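Local atomic coordinates of aldehyde dehydrogenase (Trypanosoma brucei, PDB entry 5MYP), a protein that probably oxidises aldehydes to carboxylic acids with NAD+ as hydride acceptor, as members of the aldehyde dehydrogenase family generally do. Residues D238-V243 against E272-D277; W249-N254 against P369-L374; P262-V267 against L383-S388; L374-E377 against D381-K384; V397-N400 against F404-G407. All coordinates share one frame; numbering follows the deposited sequence. Where two conformers were deposited one is given.

Contact 1: D238-V243 against E272-D277; sequences DNMKVV and ESVLVD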
# COMPACT_ATOMS: atom_id res chain seq x y z
N ASP A 238 -31.54 22.71 18.03
CA ASP A 238 -32.74 21.86 18.11
C ASP A 238 -32.45 20.35 18.15
O ASP A 238 -33.32 19.57 18.53
CB ASP A 238 -33.69 22.15 16.93
CG ASP A 238 -34.21 23.58 16.93
OD1 ASP A 238 -34.28 24.23 18.00
OD2 ASP A 238 -34.57 24.07 15.84
N ASN A 239 -31.25 19.95 17.74
CA ASN A 239 -30.82 18.54 17.72
C ASN A 239 -29.83 18.19 18.85
O ASN A 239 -29.24 17.11 18.82
CB ASN A 239 -30.15 18.22 16.38
CG ASN A 239 -30.99 18.67 15.19
OD1 ASN A 239 -32.07 18.12 14.94
ND2 ASN A 239 -30.50 19.65 14.47
N MET A 240 -29.69 19.08 19.84
CA MET A 240 -28.59 18.98 20.80
C MET A 240 -28.65 17.72 21.68
O MET A 240 -27.60 17.21 22.09
CB MET A 240 -28.52 20.25 21.67
CG MET A 240 -27.22 20.44 22.45
SD MET A 240 -25.73 20.51 21.43
CE MET A 240 -26.01 21.95 20.42
N LYS A 241 -29.85 17.22 21.95
CA LYS A 241 -30.00 15.97 22.70
C LYS A 241 -29.45 14.77 21.93
O LYS A 241 -28.74 13.94 22.50
CB LYS A 241 -31.47 15.72 23.07
CG LYS A 241 -31.64 14.67 24.16
CD LYS A 241 -33.06 14.65 24.73
CE LYS A 241 -33.95 13.63 24.04
NZ LYS A 241 -33.74 12.26 24.57
N VAL A 242 -29.76 14.69 20.63
CA VAL A 242 -29.27 13.61 19.77
C VAL A 242 -27.76 13.75 19.53
O VAL A 242 -27.04 12.75 19.51
CB VAL A 242 -30.04 13.55 18.42
CG1 VAL A 242 -29.42 12.51 17.49
CG2 VAL A 242 -31.51 13.24 18.67
N VAL A 243 -27.29 14.99 19.35
CA VAL A 243 -25.86 15.29 19.23
C VAL A 243 -25.11 14.73 20.44
O VAL A 243 -24.13 14.00 20.28
CB VAL A 243 -25.58 16.82 19.10
CG1 VAL A 243 -24.09 17.14 19.24
CG2 VAL A 243 -26.11 17.36 17.77
N GLU A 272 -21.42 26.15 23.73
CA GLU A 272 -20.65 25.39 24.73
C GLU A 272 -21.51 24.92 25.90
O GLU A 272 -21.45 23.75 26.27
CB GLU A 272 -19.47 26.21 25.27
CG GLU A 272 -18.47 25.40 26.09
CD GLU A 272 -17.47 26.25 26.85
OE1 GLU A 272 -17.44 27.49 26.68
OE2 GLU A 272 -16.69 25.68 27.63
N SER A 273 -22.31 25.82 26.47
CA SER A 273 -23.08 25.50 27.67
C SER A 273 -24.17 24.47 27.39
O SER A 273 -24.30 23.50 28.13
CB SER A 273 -23.70 26.77 28.28
OG SER A 273 -24.35 26.47 29.50
N VAL A 274 -24.95 24.68 26.32
CA VAL A 274 -26.01 23.73 25.95
C VAL A 274 -25.47 22.33 25.61
O VAL A 274 -26.09 21.33 25.98
CB VAL A 274 -26.94 24.24 24.82
CG1 VAL A 274 -27.74 25.45 25.29
CG2 VAL A 274 -26.17 24.56 23.53
N LEU A 275 -24.31 22.27 24.95
CA LEU A 275 -23.69 20.98 24.63
C LEU A 275 -23.25 20.25 25.89
O LEU A 275 -23.55 19.07 26.06
CB LEU A 275 -22.49 21.16 23.69
CG LEU A 275 -21.69 19.90 23.32
CD1 LEU A 275 -22.58 18.83 22.71
CD2 LEU A 275 -20.55 20.26 22.39
N VAL A 276 -22.54 20.96 26.77
CA VAL A 276 -22.01 20.36 28.00
C VAL A 276 -23.15 19.86 28.89
O VAL A 276 -23.08 18.75 29.42
CB VAL A 276 -21.09 21.35 28.75
CG1 VAL A 276 -20.76 20.86 30.16
CG2 VAL A 276 -19.80 21.58 27.96
N ASP A 277 -24.21 20.66 29.03
CA ASP A 277 -25.41 20.24 29.76
C ASP A 277 -26.07 19.01 29.14
O ASP A 277 -26.46 18.09 29.85
CB ASP A 277 -26.43 21.38 29.85
CG ASP A 277 -25.99 22.51 30.79
OD1 ASP A 277 -24.89 22.43 31.39
OD2 ASP A 277 -26.75 23.49 30.92
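M240 lies across both V274 and L275 at about a right angle. Its CG is anti to the backbone N (chi1 -164°), and bends at chi2 and chi3 turn the sulfur and its methyl aside. The sulfur is thereby laid against L275, with M240 SD 3.8 Å from L275 CD1 and just as near to L275 CA. Beyond it the terminal methyl turns to V274, where M240 CE stands 4.1 Å from V274 CG2. Nearer the root of the chain, M240 CG rests on the main chain of the second helix, 3.8 Å from V274 O. One turn further along the first helix, V243 also crosses L275 at about a right angle, its CG1 4.1 Å from L275 CD1; that one leucine methyl therefore serves both M240 and V243. V274 is the exposed margin of this otherwise buried apolar patch. L275 also packs on V265 and V267 of strand 264-268, while V243 is covered in addition by F464 of the second subunit. The arrangement is that of two helices, 240-252 and 272-287, packed together on one face of the sheet in an alpha/beta domain of the aldehyde dehydrogenase fold.

Contact 2: W249-N254 against P369-L374; sequences WGKIIN and PILPVL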
# COMPACT_ATOMS: atom_id res chain seq x y z
N TRP A 249 -22.36 8.23 23.72
CA TRP A 249 -22.33 6.79 23.43
C TRP A 249 -20.95 6.35 22.91
O TRP A 249 -20.39 5.38 23.41
CB TRP A 249 -23.41 6.39 22.41
CG TRP A 249 -23.19 5.00 21.87
CD1 TRP A 249 -23.44 3.82 22.50
CD2 TRP A 249 -22.64 4.67 20.59
NE1 TRP A 249 -23.08 2.77 21.70
CE2 TRP A 249 -22.59 3.26 20.52
CE3 TRP A 249 -22.17 5.42 19.51
CZ2 TRP A 249 -22.10 2.58 19.40
CZ3 TRP A 249 -21.68 4.74 18.39
CH2 TRP A 249 -21.65 3.34 18.35
N GLY A 250 -20.43 7.08 21.93
CA GLY A 250 -19.10 6.80 21.37
C GLY A 250 -17.97 6.83 22.38
O GLY A 250 -16.97 6.13 22.23
N LYS A 251 -18.13 7.65 23.42
CA LYS A 251 -17.16 7.75 24.51
C LYS A 251 -17.35 6.67 25.57
O LYS A 251 -16.37 6.17 26.12
CB LYS A 251 -17.27 9.14 25.16
CG LYS A 251 -16.08 9.55 26.02
CD LYS A 251 -14.80 9.57 25.21
CE LYS A 251 -13.78 10.53 25.79
NZ LYS A 251 -12.52 10.52 24.99
N ILE A 252 -18.61 6.31 25.86
CA ILE A 252 -18.92 5.34 26.92
C ILE A 252 -18.53 3.90 26.54
O ILE A 252 -18.09 3.14 27.40
CB ILE A 252 -20.42 5.44 27.35
CG1 ILE A 252 -20.61 6.67 28.23
CG2 ILE A 252 -20.89 4.19 28.10
CD1 ILE A 252 -22.05 7.01 28.56
N ILE A 253 -18.70 3.53 25.27
CA ILE A 253 -18.34 2.18 24.82
C ILE A 253 -16.86 1.89 25.10
O ILE A 253 -15.99 2.72 24.81
CB ILE A 253 -18.70 1.90 23.33
CG1 ILE A 253 -17.97 2.85 22.37
CG2 ILE A 253 -20.21 1.95 23.13
CD1 ILE A 253 -18.28 2.58 20.91
N ASN A 254 -16.60 0.74 25.73
CA ASN A 254 -15.26 0.32 26.14
C ASN A 254 -14.51 1.34 27.03
O ASN A 254 -13.27 1.36 27.06
CB ASN A 254 -14.44 -0.05 24.89
CG ASN A 254 -13.45 -1.17 25.14
OD1 ASN A 254 -13.72 -2.10 25.90
ND2 ASN A 254 -12.31 -1.10 24.48
N PRO A 369 -11.97 7.75 29.19
CA PRO A 369 -13.21 8.52 29.42
C PRO A 369 -13.10 10.06 29.55
O PRO A 369 -14.09 10.68 29.92
CB PRO A 369 -13.73 7.92 30.74
CG PRO A 369 -13.05 6.60 30.87
CD PRO A 369 -11.69 6.85 30.31
N ILE A 370 -11.95 10.66 29.24
CA ILE A 370 -11.79 12.11 29.34
C ILE A 370 -12.14 12.77 28.00
O ILE A 370 -11.60 12.39 26.96
CB ILE A 370 -10.35 12.51 29.74
CG1 ILE A 370 -9.87 11.71 30.97
CG2 ILE A 370 -10.24 14.02 29.98
CD1 ILE A 370 -10.79 11.75 32.17
N LEU A 371 -13.04 13.76 28.04
CA LEU A 371 -13.47 14.49 26.85
C LEU A 371 -13.23 16.00 27.03
O LEU A 371 -14.06 16.71 27.61
CB LEU A 371 -14.96 14.23 26.57
CG LEU A 371 -15.51 14.72 25.23
CD1 LEU A 371 -14.98 13.88 24.07
CD2 LEU A 371 -17.04 14.68 25.23
N PRO A 372 -12.08 16.50 26.53
CA PRO A 372 -11.86 17.94 26.46
C PRO A 372 -12.84 18.64 25.53
O PRO A 372 -13.18 18.10 24.47
CB PRO A 372 -10.44 18.05 25.89
CG PRO A 372 -9.78 16.78 26.28
CD PRO A 372 -10.87 15.75 26.16
N VAL A 373 -13.30 19.82 25.93
CA VAL A 373 -14.19 20.65 25.13
C VAL A 373 -13.48 21.99 24.88
O VAL A 373 -13.22 22.75 25.82
CB VAL A 373 -15.54 20.87 25.85
CG1 VAL A 373 -16.42 21.85 25.07
CG2 VAL A 373 -16.26 19.54 26.04
N LEU A 374 -13.17 22.24 23.61
CA LEU A 374 -12.57 23.50 23.17
C LEU A 374 -13.62 24.28 22.38
O LEU A 374 -14.58 23.70 21.89
CB LEU A 374 -11.35 23.23 22.28
CG LEU A 374 -10.08 22.71 22.98
CD1 LEU A 374 -10.22 21.27 23.45
CD2 LEU A 374 -8.89 22.85 22.04
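The ammonium nitrogen of K251 is held by several backbone carbonyls, the one across this contact being I370 O, at 2.9 Å from K251 NZ. The nitrogen approaches from above the carbonyl plane, 50° out of it, with a C=O...N angle of 130°, so the bond does not follow a lone pair. P262 O accepts a second hydrogen bond from the same nitrogen, and G368 O a weak one. Two carbonyl oxygens, and weakly a third, thus take up the buried ammonium group, which would be expected to favour its charged form.

K251 reaches this position with CG anti to the backbone N (chi1 -163°) and a single bend at chi2, beyond which the chain runs extended. Its CE passes beside the main chain, 3.8 Å from P369 C, and makes an apolar touch with L371 CD1 at 4.0 Å; L371 in turn packs on V265 and L279. The lysine thereby joins the C-terminal turn of helix 240-252 to the beginning of strand 370-376. Its side chain is about 11 Å from that of C259, the predicted active-site cysteine, so this helix-to-sheet junction of the aldehyde dehydrogenase fold is near the probable catalytic centre without being part of it.

Contact 3: P262-V267 against L383-S388; sequences PDYVVV and LKIINS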
# COMPACT_ATOMS: atom_id res chain seq x y z
N PRO A 262 -14.66 9.51 20.14
CA PRO A 262 -14.51 10.97 20.17
C PRO A 262 -13.46 11.34 21.21
O PRO A 262 -13.64 11.06 22.39
CB PRO A 262 -15.92 11.47 20.54
CG PRO A 262 -16.61 10.32 21.16
CD PRO A 262 -16.00 9.08 20.57
N ASP A 263 -12.35 11.91 20.76
CA ASP A 263 -11.22 12.20 21.64
C ASP A 263 -11.45 13.53 22.33
O ASP A 263 -11.32 13.62 23.55
CB ASP A 263 -9.90 12.20 20.86
CG ASP A 263 -8.69 12.39 21.75
OD1 ASP A 263 -8.39 13.56 22.10
OD2 ASP A 263 -8.04 11.39 22.10
N TYR A 264 -11.76 14.56 21.54
CA TYR A 264 -12.11 15.89 22.05
C TYR A 264 -13.15 16.56 21.17
O TYR A 264 -13.39 16.13 20.04
CB TYR A 264 -10.86 16.77 22.16
CG TYR A 264 -10.20 17.12 20.84
CD1 TYR A 264 -9.29 16.25 20.24
CD2 TYR A 264 -10.46 18.34 20.20
CE1 TYR A 264 -8.67 16.57 19.04
CE2 TYR A 264 -9.84 18.67 19.00
CZ TYR A 264 -8.94 17.78 18.42
OH TYR A 264 -8.33 18.09 17.23
N VAL A 265 -13.75 17.63 21.70
CA VAL A 265 -14.80 18.39 21.01
C VAL A 265 -14.31 19.81 20.73
O VAL A 265 -13.65 20.43 21.58
CB VAL A 265 -16.10 18.45 21.85
CG1 VAL A 265 -17.16 19.30 21.16
CG2 VAL A 265 -16.64 17.05 22.10
N VAL A 266 -14.61 20.32 19.54
CA VAL A 266 -14.44 21.73 19.19
C VAL A 266 -15.84 22.26 18.88
O VAL A 266 -16.42 21.94 17.84
CB VAL A 266 -13.50 21.93 17.98
CG1 VAL A 266 -13.20 23.42 17.78
CG2 VAL A 266 -12.21 21.15 18.16
N VAL A 267 -16.39 23.05 19.81
CA VAL A 267 -17.78 23.50 19.73
C VAL A 267 -17.84 25.01 19.46
O VAL A 267 -17.00 25.76 19.96
CB VAL A 267 -18.60 23.11 21.00
CG1 VAL A 267 -18.00 23.69 22.27
CG2 VAL A 267 -20.06 23.52 20.85
N LEU A 383 -9.44 24.78 12.14
CA LEU A 383 -8.33 24.25 11.34
C LEU A 383 -6.98 24.32 12.08
O LEU A 383 -6.17 23.42 11.94
CB LEU A 383 -8.25 24.94 9.97
CG LEU A 383 -9.48 24.81 9.06
CD1 LEU A 383 -9.25 25.51 7.73
CD2 LEU A 383 -9.88 23.36 8.83
N LYS A 384 -6.77 25.38 12.86
CA LYS A 384 -5.56 25.52 13.67
C LYS A 384 -5.43 24.42 14.72
O LYS A 384 -4.33 23.91 14.97
CB LYS A 384 -5.52 26.89 14.36
CG LYS A 384 -4.33 27.11 15.27
CD LYS A 384 -3.98 28.59 15.36
CE LYS A 384 -3.30 28.93 16.68
NZ LYS A 384 -2.19 27.99 17.00
N ILE A 385 -6.55 24.05 15.34
CA ILE A 385 -6.59 22.97 16.33
C ILE A 385 -6.34 21.62 15.66
O ILE A 385 -5.47 20.87 16.09
CB ILE A 385 -7.94 22.96 17.10
CG1 ILE A 385 -8.07 24.22 17.97
CG2 ILE A 385 -8.08 21.70 17.97
CD1 ILE A 385 -9.49 24.58 18.33
N ILE A 386 -7.09 21.33 14.60
CA ILE A 386 -7.07 20.01 13.95
C ILE A 386 -5.81 19.79 13.10
O ILE A 386 -5.16 18.74 13.21
CB ILE A 386 -8.36 19.75 13.13
CG1 ILE A 386 -9.58 19.76 14.06
CG2 ILE A 386 -8.27 18.43 12.36
CD1 ILE A 386 -10.92 19.72 13.35
N ASN A 387 -5.46 20.76 12.26
CA ASN A 387 -4.33 20.61 11.31
C ASN A 387 -2.94 20.75 11.95
O ASN A 387 -1.95 20.40 11.31
CB ASN A 387 -4.47 21.57 10.12
CG ASN A 387 -5.74 21.32 9.31
OD1 ASN A 387 -6.42 20.32 9.49
ND2 ASN A 387 -6.05 22.24 8.42
N SER A 388 -2.86 21.25 13.18
CA SER A 388 -1.60 21.24 13.94
C SER A 388 -1.31 19.90 14.61
O SER A 388 -0.23 19.71 15.17
CB SER A 388 -1.59 22.35 14.99
OG SER A 388 -2.57 22.11 16.00
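Strand 264-267 and helix 383-387 run nearly antiparallel, the axes of these two segments at 161° and 10.5 Å apart at closest approach, with V266 and I385 the nearest residues along the two backbones. This is the helix-on-sheet layer of an alpha/beta domain in the aldehyde dehydrogenase fold: the strand pairs in parallel with strands 229-232 and 370-376, and the helix covers one face of the sheet. Y264 and V266, two residues apart on the strand, both direct their side chains at the helix, while V265 and V267 pack on L275 of helix 272-287 on the other face.

I385 is the residue that both of them meet. Y264 and I385 lie alongside each other, pointing opposite ways, which brings I385 CG2 to 3.7 Å from Y264 CE2 in an oblique approach to the ring. V266 instead meets the isoleucine tip to tip, with V266 CG1 3.9 Å from I385 CD1. The isoleucine torsions account for this: CG2 is anti to the backbone N and mainly meets the tyrosine, whereas CG1 is anti to the carbonyl carbon (chi1 -67°) and carries CD1 to the valine. I386, which also packs on P229 and V231, touches the outer end of the tyrosine, its CG1 lying 3.8 Å from Y264 OH.

Contact 4: L374-E377 against D381-K384; sequences LTYE and DILK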
# COMPACT_ATOMS: atom_id res chain seq x y z
N LEU A 374 -13.17 22.24 23.61
CA LEU A 374 -12.57 23.50 23.17
C LEU A 374 -13.62 24.28 22.38
O LEU A 374 -14.58 23.70 21.89
CB LEU A 374 -11.35 23.23 22.28
CG LEU A 374 -10.08 22.71 22.98
CD1 LEU A 374 -10.22 21.27 23.45
CD2 LEU A 374 -8.89 22.85 22.04
N THR A 375 -13.43 25.59 22.28
CA THR A 375 -14.36 26.44 21.52
C THR A 375 -13.69 27.03 20.29
O THR A 375 -12.47 27.12 20.21
CB THR A 375 -14.96 27.58 22.38
OG1 THR A 375 -13.91 28.41 22.90
CG2 THR A 375 -15.77 27.01 23.52
N TYR A 376 -14.53 27.39 19.31
CA TYR A 376 -14.10 28.11 18.12
C TYR A 376 -15.07 29.26 17.83
O TYR A 376 -16.23 29.22 18.24
CB TYR A 376 -14.01 27.15 16.92
CG TYR A 376 -15.32 26.89 16.20
CD1 TYR A 376 -15.78 27.75 15.20
CD2 TYR A 376 -16.10 25.76 16.50
CE1 TYR A 376 -16.98 27.51 14.54
CE2 TYR A 376 -17.29 25.51 15.83
CZ TYR A 376 -17.72 26.39 14.85
OH TYR A 376 -18.90 26.16 14.19
N GLU A 377 -14.57 30.28 17.13
CA GLU A 377 -15.41 31.37 16.59
C GLU A 377 -15.54 31.32 15.07
O GLU A 377 -16.62 31.56 14.54
CB GLU A 377 -14.85 32.72 17.03
CG GLU A 377 -15.02 32.99 18.52
CD GLU A 377 -14.55 34.38 18.93
OE1 GLU A 377 -14.83 35.35 18.20
OE2 GLU A 377 -13.91 34.50 20.00
N ASP A 381 -10.01 28.93 13.38
CA ASP A 381 -9.79 28.40 14.73
C ASP A 381 -9.87 26.87 14.75
O ASP A 381 -9.06 26.22 15.42
CB ASP A 381 -10.83 28.95 15.73
CG ASP A 381 -10.72 30.46 15.94
OD1 ASP A 381 -9.64 31.04 15.74
OD2 ASP A 381 -11.75 31.05 16.33
N ILE A 382 -10.84 26.31 14.03
CA ILE A 382 -11.02 24.85 13.96
C ILE A 382 -9.83 24.21 13.28
O ILE A 382 -9.27 23.23 13.78
CB ILE A 382 -12.30 24.44 13.19
CG1 ILE A 382 -13.56 25.02 13.84
CG2 ILE A 382 -12.42 22.91 13.12
CD1 ILE A 382 -14.78 24.98 12.94
N LEU A 383 -9.44 24.78 12.14
CA LEU A 383 -8.33 24.25 11.34
C LEU A 383 -6.98 24.32 12.08
O LEU A 383 -6.17 23.42 11.94
CB LEU A 383 -8.25 24.94 9.97
CG LEU A 383 -9.48 24.81 9.06
CD1 LEU A 383 -9.25 25.51 7.73
CD2 LEU A 383 -9.88 23.36 8.83
N LYS A 384 -6.77 25.38 12.86
CA LYS A 384 -5.56 25.52 13.67
C LYS A 384 -5.43 24.42 14.72
O LYS A 384 -4.33 23.91 14.97
CB LYS A 384 -5.52 26.89 14.36
CG LYS A 384 -4.33 27.11 15.27
CD LYS A 384 -3.98 28.59 15.36
CE LYS A 384 -3.30 28.93 16.68
NZ LYS A 384 -2.19 27.99 17.00
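This is a short-range strand-to-helix contact, made where the chain leaves strand 370-376 and turns straight into helix 379-387, and it combines an aromatic face with one side-chain-to-backbone hydrogen bond. I382 lies over a face of the Y376 ring: its CD1 is 3.5 Å from the ring centroid and 4° off the normal, an almost ideally centred CH-pi contact. Closer to the root of the tyrosine, I382 CG1 stands 3.5 Å from Y376 CG, so the isoleucine chain follows the ring from its base to its middle. A chi1 of 83° sets Y376 CG between its own backbone N and carbonyl carbon, which presents one ring face to I382.

The turn is the strand-to-helix step of the beta-alpha-beta crossover formed by strand 370-376, helix 379-387 and strand 395-398. Y376 also packs on V266 and E268 of neighbouring strand 264-268, and F404 of helix 402-411 touches both Y376 and I382 within the layer between sheet and helices.

At the partly exposed side, D381 folds back on the turn. Its CB is 3.8 Å from Y376 CB, and its backbone N is hydrogen-bonded to N378 OD1. D381 OD2 accepts the backbone N-H of E377 at 3.0 Å from E377 N, with an N-H...O angle of 159°. The oxygen uses its anti lone pair, pointing away from D381 OD1.

Contact 5: V397-N400 against F404-G407; sequences VFSN and FIRG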
# COMPACT_ATOMS: atom_id res chain seq x y z
N VAL A 397 -18.24 15.65 12.40
CA VAL A 397 -18.80 17.00 12.26
C VAL A 397 -20.30 16.94 12.49
O VAL A 397 -21.01 16.23 11.78
CB VAL A 397 -18.53 17.59 10.85
CG1 VAL A 397 -19.06 19.02 10.76
CG2 VAL A 397 -17.05 17.53 10.52
N PHE A 398 -20.78 17.68 13.49
CA PHE A 398 -22.21 17.83 13.73
C PHE A 398 -22.65 19.19 13.20
O PHE A 398 -22.19 20.22 13.70
CB PHE A 398 -22.54 17.67 15.22
CG PHE A 398 -22.46 16.26 15.70
CD1 PHE A 398 -21.24 15.71 16.09
CD2 PHE A 398 -23.60 15.46 15.78
CE1 PHE A 398 -21.16 14.40 16.53
CE2 PHE A 398 -23.52 14.15 16.23
CZ PHE A 398 -22.30 13.62 16.61
N SER A 399 -23.50 19.18 12.18
CA SER A 399 -23.95 20.39 11.51
C SER A 399 -25.14 20.10 10.58
O SER A 399 -25.25 19.00 10.03
CB SER A 399 -22.80 21.02 10.71
OG SER A 399 -23.23 22.12 9.92
N ASN A 400 -26.01 21.10 10.42
CA ASN A 400 -27.07 21.08 9.41
C ASN A 400 -26.75 22.00 8.22
O ASN A 400 -27.60 22.19 7.35
CB ASN A 400 -28.41 21.49 10.05
CG ASN A 400 -28.94 20.46 11.02
OD1 ASN A 400 -29.17 20.75 12.20
ND2 ASN A 400 -29.15 19.24 10.54
N PHE A 404 -20.65 24.63 5.61
CA PHE A 404 -19.76 24.40 6.76
C PHE A 404 -19.13 23.02 6.71
O PHE A 404 -17.92 22.89 6.89
CB PHE A 404 -20.52 24.57 8.09
CG PHE A 404 -19.67 24.33 9.30
CD1 PHE A 404 -18.85 25.34 9.80
CD2 PHE A 404 -19.68 23.09 9.95
CE1 PHE A 404 -18.06 25.12 10.92
CE2 PHE A 404 -18.88 22.87 11.07
CZ PHE A 404 -18.07 23.89 11.56
N ILE A 405 -19.95 22.00 6.45
CA ILE A 405 -19.50 20.60 6.40
C ILE A 405 -18.47 20.43 5.28
O ILE A 405 -17.41 19.84 5.50
CB ILE A 405 -20.69 19.63 6.21
CG1 ILE A 405 -21.60 19.64 7.45
CG2 ILE A 405 -20.20 18.20 5.94
CD1 ILE A 405 -23.02 19.17 7.18
N ARG A 406 -18.80 20.96 4.10
CA ARG A 406 -17.90 20.92 2.93
C ARG A 406 -16.56 21.59 3.21
O ARG A 406 -15.51 21.08 2.80
CB ARG A 406 -18.58 21.58 1.72
CG ARG A 406 -17.85 21.36 0.40
CD ARG A 406 -18.68 21.80 -0.80
NE ARG A 406 -17.94 21.65 -2.05
CZ ARG A 406 -18.43 21.87 -3.27
NH1 ARG A 406 -19.70 22.25 -3.44
NH2 ARG A 406 -17.65 21.69 -4.34
N GLY A 407 -16.59 22.73 3.90
CA GLY A 407 -15.38 23.45 4.28
C GLY A 407 -14.46 22.67 5.21
O GLY A 407 -13.25 22.64 5.01
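I405 and S399 form the closely packed part of this contact. The isoleucine packs against the serine, with I405 CG1 3.7 Å from S399 CB, and its terminal methyl passes on to the main chain, where I405 CD1 is 3.6 Å from S399 O. On the neighbouring side of the helix, F404 takes up the rest. Its CG is anti to the backbone N (chi1 179°), which carries the ring back to the strand. There V397 CG1 sits at the ring edge, near the ring plane and 3.9 Å from F404 CE2. S399 OG approaches the same ring obliquely, 3.7 Å from F404 CD2.

The packing is looser elsewhere. V397 CG1 reaches I405 CG1 only at 4.2 Å, although this touch means that each of the two strand residues meets both helix residues. F404 is partly exposed, whereas V397, S399 and I405 are buried, so the solvent side of the contact lies at the phenylalanine. F398 faces the opposite way from V397 and S399, onto V243 and I247 of helix 240-252. Strand 395-398 and helix 402-411 are the first two elements of a beta-alpha-beta unit completed by strand 417-419.

No hydrogen bond crosses between the segments. S399 OG is engaged instead by D233 OD2 and by the backbone N of N401, in the turn before the helix. Cohesion across the contact is therefore by van der Waals packing, while the buried serine hydroxyl has its polar needs met by the surrounding loops.

From the N terminus, helix 240-252 opens contacts 1 and 2. Contact 1 closes a loop at helix 272-287, after the chain has passed through strand 264-268, where contact 3 begins. Contact 2 closes next, at strand 370-376, and contact 3 closes at helix 379-387. Contacts 1, 2 and 3 therefore cross one another in sequence. Contact 4, a local turn from strand 370-376 into helix 379-387, shares L374 with contact 2 and L383 and K384 with contact 3. Contact 5, in series, closes the short turn from strand 395-398 into helix 402-411. Contacts 1 and 2 involve helix 240-252, contacts 3 to 5 the helices on the other face; F404 links contacts 4 and 5.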